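Local coordinates for erythrocyte membrane protein 1 (Plasmodium falciparum, PDB 6S8T) that binds the host receptor ICAM-1 through this DBLbeta domain, one piece of a larger PfEMP1 surface protein of malaria-infected erythrocytes involved in cytoadhesion, at residues A109-R114 and L295-E300; T94-G99 and K352-Q357; E88-G93 and A302-K307; G82-N87 and R115-T120. All blocks are in the same frame, centred on the assembly; numbering follows the deposited sequence.

Interaction 1 of 4, residues A109-R114 and L295-E300; sequences AYIPPR and LRWMVE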
# COMPACT_ATOMS: atom_id res chain seq x y z
N ALA A 109 -0.63 -12.91 1.76
CA ALA A 109 -0.11 -11.61 1.35
C ALA A 109 0.28 -10.86 2.61
O ALA A 109 -0.55 -10.71 3.51
CB ALA A 109 -1.15 -10.83 0.54
N TYR A 110 1.52 -10.40 2.67
CA TYR A 110 2.01 -9.76 3.89
C TYR A 110 1.46 -8.35 4.02
O TYR A 110 1.46 -7.58 3.05
CB TYR A 110 3.54 -9.77 3.90
CG TYR A 110 4.12 -11.17 3.84
CD1 TYR A 110 4.31 -11.91 4.99
CD2 TYR A 110 4.45 -11.75 2.62
CE1 TYR A 110 4.83 -13.19 4.94
CE2 TYR A 110 4.96 -13.03 2.55
CZ TYR A 110 5.16 -13.75 3.72
OH TYR A 110 5.67 -15.03 3.66
N ILE A 111 0.99 -8.02 5.22
CA ILE A 111 0.31 -6.75 5.48
C ILE A 111 1.34 -5.69 5.86
O ILE A 111 2.11 -5.89 6.81
CB ILE A 111 -0.73 -6.91 6.60
CG1 ILE A 111 -1.61 -8.14 6.36
CG2 ILE A 111 -1.58 -5.65 6.73
CD1 ILE A 111 -2.40 -8.09 5.06
N PRO A 112 1.39 -4.55 5.16
CA PRO A 112 2.30 -3.47 5.56
C PRO A 112 1.92 -2.92 6.93
O PRO A 112 0.73 -2.76 7.22
CB PRO A 112 2.10 -2.41 4.47
CG PRO A 112 1.44 -3.15 3.31
CD PRO A 112 0.63 -4.23 3.94
N PRO A 113 2.90 -2.63 7.78
CA PRO A 113 2.58 -2.01 9.08
C PRO A 113 1.80 -0.71 8.95
O PRO A 113 0.94 -0.43 9.81
CB PRO A 113 3.95 -1.78 9.71
CG PRO A 113 4.82 -2.82 9.11
CD PRO A 113 4.32 -3.00 7.69
N ARG A 114 2.06 0.08 7.91
CA ARG A 114 1.27 1.29 7.68
C ARG A 114 -0.21 0.94 7.49
O ARG A 114 -1.09 1.60 8.05
CB ARG A 114 1.80 2.04 6.47
CG ARG A 114 0.92 3.20 6.02
CD ARG A 114 1.23 3.59 4.58
NE ARG A 114 1.18 2.43 3.70
CZ ARG A 114 0.05 1.92 3.21
NH1 ARG A 114 0.09 0.86 2.41
NH2 ARG A 114 -1.12 2.48 3.51
N LEU A 295 0.65 -5.36 -5.93
CA LEU A 295 1.90 -4.81 -6.44
C LEU A 295 2.36 -3.60 -5.64
O LEU A 295 3.57 -3.40 -5.47
CB LEU A 295 1.75 -4.44 -7.92
CG LEU A 295 1.47 -5.61 -8.88
CD1 LEU A 295 1.12 -5.11 -10.27
CD2 LEU A 295 2.65 -6.57 -8.93
N ARG A 296 1.42 -2.79 -5.13
CA ARG A 296 1.81 -1.66 -4.29
C ARG A 296 2.50 -2.14 -3.02
O ARG A 296 3.56 -1.63 -2.65
CB ARG A 296 0.58 -0.80 -3.95
CG ARG A 296 -0.20 -0.31 -5.17
CD ARG A 296 -1.20 0.79 -4.80
NE ARG A 296 -2.02 0.48 -3.63
CZ ARG A 296 -3.26 0.01 -3.67
NH1 ARG A 296 -3.92 -0.24 -2.54
NH2 ARG A 296 -3.86 -0.20 -4.84
N TRP A 297 1.91 -3.14 -2.36
CA TRP A 297 2.49 -3.65 -1.12
C TRP A 297 3.86 -4.28 -1.35
O TRP A 297 4.73 -4.18 -0.47
CB TRP A 297 1.53 -4.65 -0.48
CG TRP A 297 0.28 -4.02 0.09
CD1 TRP A 297 -0.05 -2.70 0.08
CD2 TRP A 297 -0.78 -4.70 0.77
NE1 TRP A 297 -1.26 -2.51 0.70
CE2 TRP A 297 -1.73 -3.72 1.13
CE3 TRP A 297 -1.03 -6.04 1.09
CZ2 TRP A 297 -2.91 -4.04 1.81
CZ3 TRP A 297 -2.20 -6.35 1.76
CH2 TRP A 297 -3.12 -5.36 2.11
N MET A 298 4.07 -4.92 -2.50
CA MET A 298 5.39 -5.48 -2.82
C MET A 298 6.44 -4.39 -2.94
O MET A 298 7.55 -4.54 -2.41
CB MET A 298 5.31 -6.31 -4.10
CG MET A 298 6.65 -6.86 -4.59
SD MET A 298 6.56 -7.80 -6.14
CE MET A 298 6.42 -6.49 -7.35
N VAL A 299 6.13 -3.31 -3.65
CA VAL A 299 7.06 -2.18 -3.75
C VAL A 299 7.33 -1.59 -2.37
O VAL A 299 8.47 -1.22 -2.05
CB VAL A 299 6.52 -1.11 -4.72
CG1 VAL A 299 7.43 0.11 -4.74
CG2 VAL A 299 6.35 -1.69 -6.13
N GLU A 300 6.30 -1.50 -1.53
CA GLU A 300 6.48 -1.01 -0.17
C GLU A 300 7.27 -2.00 0.68
O GLU A 300 8.03 -1.58 1.57
CB GLU A 300 5.12 -0.70 0.47
CG GLU A 300 5.17 0.01 1.83
CD GLU A 300 3.78 0.46 2.31
OE1 GLU A 300 2.79 0.16 1.61
OE2 GLU A 300 3.68 1.12 3.37
O HOH W 1 4.45 -0.06 5.91
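One face of the W297 indole takes the ring of P112, whose CG sits 3.5 Å from the centroid of the five-membered ring and 10° off its normal, a CH-pi contact over the face. P112 CD reaches further across, 3.5 Å from W297 CD2, while I111 lies alongside and brings CD1 to 3.7 Å from W297 CZ3. The other flat group, the R114 guanidinium, meets the E300 carboxylate edge to edge, the two planes 22° apart. R114 grips side-on: NE bonds OE2 of E300 at 2.8 Å and NH1 bonds OE1 of E300 at 2.9 Å, each oxygen offering its syn lone pair. In the alpha-helical Duffy-binding-like fold, this is where the short strand 110-111 turns into helix 113-116, with P112 as the N-cap residue, against the long helix 293-319. E300 is extended, and R114 bends at chi3 (52°) to meet it across its path at about a right angle. A water accepts from R114 N and donates to E300 OE2, giving that oxygen a second donor. D188 of helix 172-194 pairs with R114 NH2 and accepts from W297 NE1.

Interaction 2 of 4, residues T94-G99 and K352-Q357; sequences TEWKIG and KKWEKQ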
# COMPACT_ATOMS: atom_id res chain seq x y z
N THR A 94 10.34 -3.52 11.74
CA THR A 94 9.09 -4.18 12.10
C THR A 94 8.75 -5.27 11.09
O THR A 94 8.69 -5.01 9.89
CB THR A 94 7.95 -3.15 12.18
OG1 THR A 94 8.21 -2.21 13.22
CG2 THR A 94 6.62 -3.85 12.45
N GLU A 95 8.53 -6.48 11.59
CA GLU A 95 8.29 -7.63 10.72
C GLU A 95 6.85 -7.63 10.23
O GLU A 95 5.91 -7.54 11.02
CB GLU A 95 8.61 -8.92 11.47
CG GLU A 95 10.07 -9.04 11.90
CD GLU A 95 10.31 -10.17 12.89
OE1 GLU A 95 9.32 -10.74 13.40
OE2 GLU A 95 11.49 -10.48 13.17
N TRP A 96 6.68 -7.74 8.92
CA TRP A 96 5.34 -7.84 8.34
C TRP A 96 4.75 -9.21 8.65
O TRP A 96 5.44 -10.23 8.58
CB TRP A 96 5.38 -7.62 6.83
CG TRP A 96 5.86 -6.26 6.39
CD1 TRP A 96 6.76 -5.45 7.03
CD2 TRP A 96 5.46 -5.55 5.21
NE1 TRP A 96 6.95 -4.29 6.32
CE2 TRP A 96 6.16 -4.33 5.20
CE3 TRP A 96 4.59 -5.83 4.16
CZ2 TRP A 96 6.00 -3.38 4.19
CZ3 TRP A 96 4.43 -4.90 3.15
CH2 TRP A 96 5.14 -3.69 3.17
N LYS A 97 3.47 -9.24 9.01
CA LYS A 97 2.81 -10.49 9.32
C LYS A 97 1.70 -10.78 8.33
O LYS A 97 1.17 -9.89 7.66
CB LYS A 97 2.25 -10.50 10.76
CG LYS A 97 2.23 -11.89 11.38
CD LYS A 97 2.30 -11.84 12.90
CE LYS A 97 2.81 -13.15 13.49
NZ LYS A 97 4.13 -12.98 14.17
N ILE A 98 1.36 -12.06 8.24
CA ILE A 98 0.37 -12.55 7.30
C ILE A 98 -1.03 -12.20 7.78
O ILE A 98 -1.29 -12.05 8.98
CB ILE A 98 0.55 -14.07 7.10
CG1 ILE A 98 2.01 -14.40 6.80
CG2 ILE A 98 -0.35 -14.60 6.00
CD1 ILE A 98 2.86 -14.77 8.02
N GLY A 99 -1.95 -12.04 6.83
CA GLY A 99 -3.34 -11.80 7.19
C GLY A 99 -3.92 -12.96 7.98
O GLY A 99 -3.55 -14.12 7.82
N LYS A 352 17.73 -13.54 6.65
CA LYS A 352 17.14 -14.81 6.26
C LYS A 352 15.63 -14.82 6.42
O LYS A 352 14.91 -15.30 5.54
CB LYS A 352 17.77 -15.95 7.06
CG LYS A 352 17.37 -17.33 6.56
CD LYS A 352 17.86 -17.56 5.14
CE LYS A 352 17.13 -18.71 4.46
NZ LYS A 352 15.70 -18.38 4.22
N LYS A 353 15.12 -14.28 7.53
CA LYS A 353 13.68 -14.31 7.75
C LYS A 353 12.94 -13.39 6.79
O LYS A 353 11.82 -13.71 6.37
CB LYS A 353 13.35 -13.96 9.21
CG LYS A 353 13.92 -12.65 9.68
CD LYS A 353 14.14 -12.66 11.19
CE LYS A 353 12.89 -13.08 11.94
NZ LYS A 353 13.09 -13.04 13.41
N TRP A 354 13.55 -12.27 6.41
CA TRP A 354 12.97 -11.44 5.37
C TRP A 354 13.02 -12.14 4.02
O TRP A 354 12.08 -12.03 3.22
CB TRP A 354 13.68 -10.09 5.30
CG TRP A 354 13.27 -9.12 6.38
CD1 TRP A 354 13.67 -9.13 7.68
CD2 TRP A 354 12.38 -8.00 6.24
NE1 TRP A 354 13.08 -8.09 8.37
CE2 TRP A 354 12.29 -7.38 7.50
CE3 TRP A 354 11.66 -7.46 5.17
CZ2 TRP A 354 11.51 -6.25 7.73
CZ3 TRP A 354 10.88 -6.34 5.39
CH2 TRP A 354 10.81 -5.75 6.67
N GLU A 355 14.10 -12.88 3.75
CA GLU A 355 14.22 -13.59 2.48
C GLU A 355 13.11 -14.62 2.30
O GLU A 355 12.66 -14.86 1.18
CB GLU A 355 15.58 -14.27 2.38
CG GLU A 355 15.84 -14.94 1.04
CD GLU A 355 17.14 -15.72 1.01
OE1 GLU A 355 17.68 -16.02 2.10
OE2 GLU A 355 17.62 -16.03 -0.10
N LYS A 356 12.65 -15.25 3.39
CA LYS A 356 11.58 -16.23 3.27
C LYS A 356 10.29 -15.59 2.78
O LYS A 356 9.54 -16.19 2.00
CB LYS A 356 11.35 -16.94 4.60
CG LYS A 356 12.46 -17.92 4.98
CD LYS A 356 12.05 -18.78 6.17
CE LYS A 356 13.08 -19.86 6.45
NZ LYS A 356 12.66 -20.74 7.57
N GLN A 357 10.03 -14.35 3.20
CA GLN A 357 8.84 -13.65 2.72
C GLN A 357 8.96 -13.33 1.23
O GLN A 357 7.99 -13.47 0.48
CB GLN A 357 8.62 -12.37 3.54
CG GLN A 357 8.47 -12.62 5.05
CD GLN A 357 8.02 -11.38 5.83
OE1 GLN A 357 8.27 -10.25 5.42
NE2 GLN A 357 7.36 -11.61 6.96
O HOH W 2 8.98 -8.62 7.38
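W354, E95 and W96 carry most of this contact, two tryptophans packed beside a surface charge pair. The six-membered ring of W354 turns its edge toward the face of the W96 five-membered ring in an offset edge-to-face pair, centroids 5.6 Å apart and planes at 64°. The nearest atoms are W354 CH2 and W96 CD1, at 4.1 Å. The same corner of W354 also passes T94 O, which lies 3.8 Å from CZ2. W96 is held through its backbone as well: its carbonyl O accepts from Q357 NE2 at 2.9 Å, the bond clearly bent at the hydrogen and the donor tilted out of the carbonyl plane. A water accepts from W96 N and donates to Q357 OE1 at 2.6 Å, and it rests over one face of W354, toward the rim. The Q357 amide thus meets the W96 backbone twice, directly from NE2 and through the water from OE1.

This loop leads into strand 97-98, which pairs with 110-111 in a two-stranded antiparallel sheet, and packs on helix 335-372 of the helical Duffy-binding-like fold, within its predicted coiled-coil part, 337-364. W301 of helix 293-319 meets both indoles and donates from NE1 to Q357 OE1, so three tryptophans gather where the loop and two helices come together. Toward solvent, E95 extends its chain to K353, and OE2 forms a salt bridge with NZ at 3.0 Å. K353 CG stands between its backbone N and carbonyl carbon (chi1 55°), and a further bend at chi3 brings the ammonium in on the syn side of the carboxylate, 30° out of its plane.

Interaction 3 of 4, residues E88-G93 and A302-K307; sequences ERFKIG and AEWFCK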
# COMPACT_ATOMS: atom_id res chain seq x y z
N GLU A 88 4.71 0.85 16.36
CA GLU A 88 5.46 0.06 15.40
C GLU A 88 5.22 0.49 13.96
O GLU A 88 5.87 -0.06 13.06
CB GLU A 88 5.10 -1.42 15.54
CG GLU A 88 5.49 -2.04 16.86
CD GLU A 88 5.05 -3.48 16.97
OE1 GLU A 88 4.17 -3.90 16.18
OE2 GLU A 88 5.60 -4.21 17.83
N ARG A 89 4.33 1.46 13.72
CA ARG A 89 3.81 1.68 12.37
C ARG A 89 4.91 2.06 11.38
O ARG A 89 4.91 1.58 10.24
CB ARG A 89 2.72 2.75 12.39
CG ARG A 89 2.00 2.91 11.06
CD ARG A 89 0.85 3.91 11.13
NE ARG A 89 0.08 3.91 9.90
CZ ARG A 89 -0.93 4.74 9.63
NH1 ARG A 89 -1.56 4.66 8.47
NH2 ARG A 89 -1.29 5.66 10.51
N PHE A 90 5.84 2.92 11.79
CA PHE A 90 6.90 3.35 10.88
C PHE A 90 8.27 3.14 11.51
O PHE A 90 9.21 3.90 11.23
CB PHE A 90 6.70 4.81 10.47
CG PHE A 90 5.49 5.03 9.60
CD1 PHE A 90 5.48 4.60 8.28
CD2 PHE A 90 4.36 5.66 10.10
CE1 PHE A 90 4.37 4.80 7.48
CE2 PHE A 90 3.25 5.86 9.31
CZ PHE A 90 3.25 5.43 7.99
N LYS A 91 8.41 2.12 12.34
CA LYS A 91 9.70 1.77 12.93
C LYS A 91 10.46 0.83 12.00
O LYS A 91 9.89 -0.14 11.49
CB LYS A 91 9.51 1.12 14.30
CG LYS A 91 10.81 0.85 15.04
CD LYS A 91 10.56 0.27 16.42
CE LYS A 91 11.87 -0.05 17.12
NZ LYS A 91 11.65 -0.65 18.46
N ILE A 92 11.73 1.14 11.78
CA ILE A 92 12.58 0.31 10.93
C ILE A 92 12.78 -1.05 11.58
O ILE A 92 13.13 -1.14 12.77
CB ILE A 92 13.93 1.01 10.67
CG1 ILE A 92 13.74 2.22 9.75
CG2 ILE A 92 14.94 0.04 10.07
CD1 ILE A 92 15.01 2.99 9.50
N GLY A 93 12.55 -2.12 10.82
CA GLY A 93 12.75 -3.47 11.30
C GLY A 93 11.49 -4.20 11.73
O GLY A 93 11.57 -5.39 12.05
N ALA A 302 9.73 -3.86 -0.46
CA ALA A 302 11.13 -3.73 -0.84
C ALA A 302 11.77 -2.49 -0.23
O ALA A 302 12.95 -2.51 0.14
CB ALA A 302 11.26 -3.71 -2.36
N GLU A 303 11.00 -1.40 -0.11
CA GLU A 303 11.55 -0.18 0.49
C GLU A 303 11.89 -0.39 1.96
O GLU A 303 12.97 -0.00 2.42
CB GLU A 303 10.58 0.99 0.32
CG GLU A 303 11.03 2.25 1.06
CD GLU A 303 10.09 3.44 0.89
OE1 GLU A 303 8.97 3.26 0.37
OE2 GLU A 303 10.48 4.56 1.30
N TRP A 304 10.98 -1.02 2.71
CA TRP A 304 11.22 -1.22 4.14
C TRP A 304 12.21 -2.35 4.42
O TRP A 304 12.84 -2.35 5.48
CB TRP A 304 9.90 -1.47 4.87
CG TRP A 304 9.13 -0.20 5.04
CD1 TRP A 304 8.15 0.29 4.22
CD2 TRP A 304 9.32 0.79 6.06
NE1 TRP A 304 7.70 1.50 4.68
CE2 TRP A 304 8.40 1.83 5.81
CE3 TRP A 304 10.17 0.89 7.17
CZ2 TRP A 304 8.31 2.96 6.63
CZ3 TRP A 304 10.07 2.01 7.99
CH2 TRP A 304 9.15 3.02 7.71
N PHE A 305 12.38 -3.29 3.48
CA PHE A 305 13.48 -4.25 3.61
C PHE A 305 14.83 -3.55 3.47
O PHE A 305 15.78 -3.89 4.18
CB PHE A 305 13.37 -5.35 2.56
CG PHE A 305 14.65 -6.11 2.36
CD1 PHE A 305 15.04 -7.10 3.25
CD2 PHE A 305 15.49 -5.82 1.29
CE1 PHE A 305 16.22 -7.79 3.08
CE2 PHE A 305 16.68 -6.51 1.11
CZ PHE A 305 17.05 -7.50 2.01
N CYS A 306 14.92 -2.59 2.54
CA CYS A 306 16.19 -1.89 2.35
C CYS A 306 16.52 -0.99 3.53
O CYS A 306 17.70 -0.80 3.84
CB CYS A 306 16.15 -1.09 1.04
SG CYS A 306 16.39 -2.11 -0.46
N LYS A 307 15.51 -0.42 4.19
CA LYS A 307 15.77 0.37 5.39
C LYS A 307 16.31 -0.50 6.52
O LYS A 307 17.25 -0.11 7.22
CB LYS A 307 14.51 1.10 5.84
CG LYS A 307 14.07 2.23 4.94
CD LYS A 307 12.81 2.91 5.48
CE LYS A 307 12.53 4.21 4.75
NZ LYS A 307 13.62 5.21 4.98
O HOH W 3 11.72 -2.21 8.15
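W304 presses the far end of its indole against the loop 88-93, meeting F90 by its benzo carbons. W304 CZ2 arrives at the edge of the F90 ring, near its plane, 3.7 Å from CD1, and CH2 of W304 lies 3.6 Å from the carbonyl O of F90. I92 comes in across the indole at about a right angle, CG1 to W304 CZ3 at 4.1 Å. Its other branch, CG2, rests 3.7 Å from the backbone O of K307, while CG1 and CD1 both approach K307 CB. I92 thus touches both the tryptophan and the next turn of the helix. CG of W304 is anti to its carbonyl carbon (chi1 -76°), a setting that carries the six-membered ring out to the loop.

Along its own helix, K307 lays CD over one face of W304, toward the rim, before its chain bends at chi4 and NZ leaves for a salt bridge with E429. The direct contacts are mainly apolar; a water bridges the two backbones, accepting from G93 N at 2.8 Å and donating to W304 O at 2.9 Å.

Further out, H163 of helix 137-163 accepts from F90 N, and Y160 of that helix touches W304 and K307. T94 OG1 bonds the carbonyl oxygens of E88 and K91, tying the ends of the bend together. C306, on the same helical segment, is disulfide-bonded to C430. Packing of a long irregular loop onto a helix that carries a disulfide is in keeping with the cysteine-rich, helical Duffy-binding-like fold.

Interaction 4 of 4, residues G82-N87 and R115-T120; sequences GKDGNN and RQHMCT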
# COMPACT_ATOMS: atom_id res chain seq x y z
N GLY A 82 -7.36 4.12 19.12
CA GLY A 82 -6.84 2.80 19.41
C GLY A 82 -6.02 2.16 18.30
O GLY A 82 -6.11 0.94 18.11
N LYS A 83 -5.23 2.94 17.58
CA LYS A 83 -4.39 2.43 16.51
C LYS A 83 -2.92 2.56 16.87
O LYS A 83 -2.49 3.60 17.39
CB LYS A 83 -4.67 3.16 15.19
CG LYS A 83 -6.11 3.06 14.69
CD LYS A 83 -6.47 1.63 14.29
CE LYS A 83 -7.92 1.54 13.83
NZ LYS A 83 -8.32 0.15 13.49
N ASP A 84 -2.15 1.51 16.60
CA ASP A 84 -0.70 1.46 16.82
C ASP A 84 -0.36 1.71 18.29
O ASP A 84 0.29 2.69 18.66
CB ASP A 84 0.03 2.46 15.91
CG ASP A 84 1.53 2.23 15.88
OD1 ASP A 84 1.96 1.09 16.17
OD2 ASP A 84 2.27 3.18 15.56
N GLY A 85 -0.82 0.77 19.13
CA GLY A 85 -0.60 0.87 20.56
C GLY A 85 0.83 0.63 21.00
O GLY A 85 1.21 1.04 22.10
N ASN A 86 1.64 -0.01 20.16
CA ASN A 86 3.03 -0.29 20.48
C ASN A 86 4.01 0.59 19.73
O ASN A 86 5.23 0.41 19.88
CB ASN A 86 3.35 -1.77 20.20
CG ASN A 86 2.54 -2.71 21.07
OD1 ASN A 86 2.32 -2.45 22.25
ND2 ASN A 86 2.09 -3.81 20.48
N ASN A 87 3.52 1.54 18.94
CA ASN A 87 4.36 2.44 18.15
C ASN A 87 5.31 1.66 17.24
O ASN A 87 6.53 1.76 17.32
CB ASN A 87 5.13 3.41 19.05
CG ASN A 87 4.22 4.38 19.78
OD1 ASN A 87 3.85 5.42 19.24
ND2 ASN A 87 3.84 4.03 21.00
N ARG A 115 -0.49 -0.11 6.71
CA ARG A 115 -1.86 -0.52 6.46
C ARG A 115 -2.52 -1.10 7.71
O ARG A 115 -3.68 -0.80 8.00
CB ARG A 115 -1.90 -1.55 5.32
CG ARG A 115 -3.23 -2.28 5.16
CD ARG A 115 -4.31 -1.37 4.60
NE ARG A 115 -5.62 -2.03 4.53
CZ ARG A 115 -6.53 -1.98 5.50
NH1 ARG A 115 -6.28 -1.31 6.61
NH2 ARG A 115 -7.70 -2.60 5.35
N GLN A 116 -1.79 -1.93 8.46
CA GLN A 116 -2.37 -2.58 9.62
C GLN A 116 -2.85 -1.57 10.66
O GLN A 116 -3.88 -1.78 11.31
CB GLN A 116 -1.35 -3.54 10.24
CG GLN A 116 -1.82 -4.21 11.52
CD GLN A 116 -0.86 -5.26 12.01
OE1 GLN A 116 -0.23 -5.96 11.21
NE2 GLN A 116 -0.73 -5.39 13.32
N HIS A 117 -2.12 -0.47 10.83
CA HIS A 117 -2.47 0.55 11.82
C HIS A 117 -3.10 1.78 11.18
O HIS A 117 -2.96 2.90 11.70
CB HIS A 117 -1.24 0.93 12.64
CG HIS A 117 -0.54 -0.24 13.26
ND1 HIS A 117 -1.14 -1.04 14.21
CD2 HIS A 117 0.69 -0.75 13.06
CE1 HIS A 117 -0.30 -1.99 14.57
NE2 HIS A 117 0.82 -1.83 13.89
N MET A 118 -3.81 1.60 10.07
CA MET A 118 -4.48 2.69 9.39
C MET A 118 -5.64 3.23 10.24
O MET A 118 -6.31 2.48 10.95
CB MET A 118 -4.99 2.21 8.03
CG MET A 118 -5.29 3.28 7.01
SD MET A 118 -5.46 2.58 5.36
CE MET A 118 -6.26 3.93 4.50
N CYS A 119 -5.87 4.54 10.15
CA CYS A 119 -6.87 5.22 10.98
C CYS A 119 -8.24 5.16 10.31
O CYS A 119 -8.70 6.11 9.68
CB CYS A 119 -6.46 6.66 11.26
SG CYS A 119 -4.96 6.90 12.23
N THR A 120 -8.91 4.02 10.47
CA THR A 120 -10.24 3.80 9.90
C THR A 120 -11.26 3.43 10.97
O THR A 120 -12.28 2.80 10.68
CB THR A 120 -10.19 2.73 8.82
OG1 THR A 120 -9.67 1.51 9.38
CG2 THR A 120 -9.31 3.17 7.67
O HOH W 4 -6.35 -0.10 11.02
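M118 O accepts a 2.6 Å bond from a water that joins the two segments. The same water donates to Q116 O at 3.0 Å and accepts from K83 NZ at 3.2 Å, so the lysine reaches two backbone carbonyls through one bridge. M118 O also receives a weak bond from T120 N. The aliphatic part of K83 runs beside this carbonyl, with CE 3.4 Å from M118 O; its bend at chi2 (-67°) lays the chain along the backbone of 117-120. Its ammonium also forms a salt bridge with E124, which in turn accepts from T120 OG1.

On the neighbouring turn, D84 crosses H117 over one face of the imidazole. D84 CB lies 3.8 Å from H117 CG, and CA makes an off-centre CH-pi contact, 4.0 Å from the ring centroid. OD1 of D84 stands above the middle of the ring, 3.8 Å from its plane, the carboxylate and imidazole planes 29° apart; Q116 CG takes the opposite face. The carboxylate has its own partners: OD1 accepts from E88 N, OD2 from R89 N, and R159 of helix 137-163 forms a salt bridge with OD2. These bonds probably fix the carboxylate over the ring and favour its charged form.

D84 opens a type I beta turn to N87, and H117 is where helix 113-116 gives way to an inverse gamma turn centred on C119. The C80-C119 disulfide, its first cysteine two residues before segment 82-87, ties this loop covalently to 115-120, a local cross-link in keeping with the cysteine-rich loops of Duffy-binding-like domains.

Segments 82-87, 88-93 and 94-99 follow one another without a break, so interactions 4, 3 and 2 are successive holds on one long loop that ends in strand 97-98. Strand 110-111, its sheet partner, belongs to interaction 1, and residues 115-120 of interaction 4 continue from there through helix 113-116. Helix 293-319 serves interactions 1 and 3, and the next helix, 335-372, serves interaction 2. The centres of interactions 1, 2 and 3 lie about 11 Å from one another; 2 and 4 are farthest apart, about 19 Å. Interaction 1 is nested within the loops closed by 2 and 3; 2 and 3 cross each other, and 4 alternates with all three, weaving this loop into the helical core.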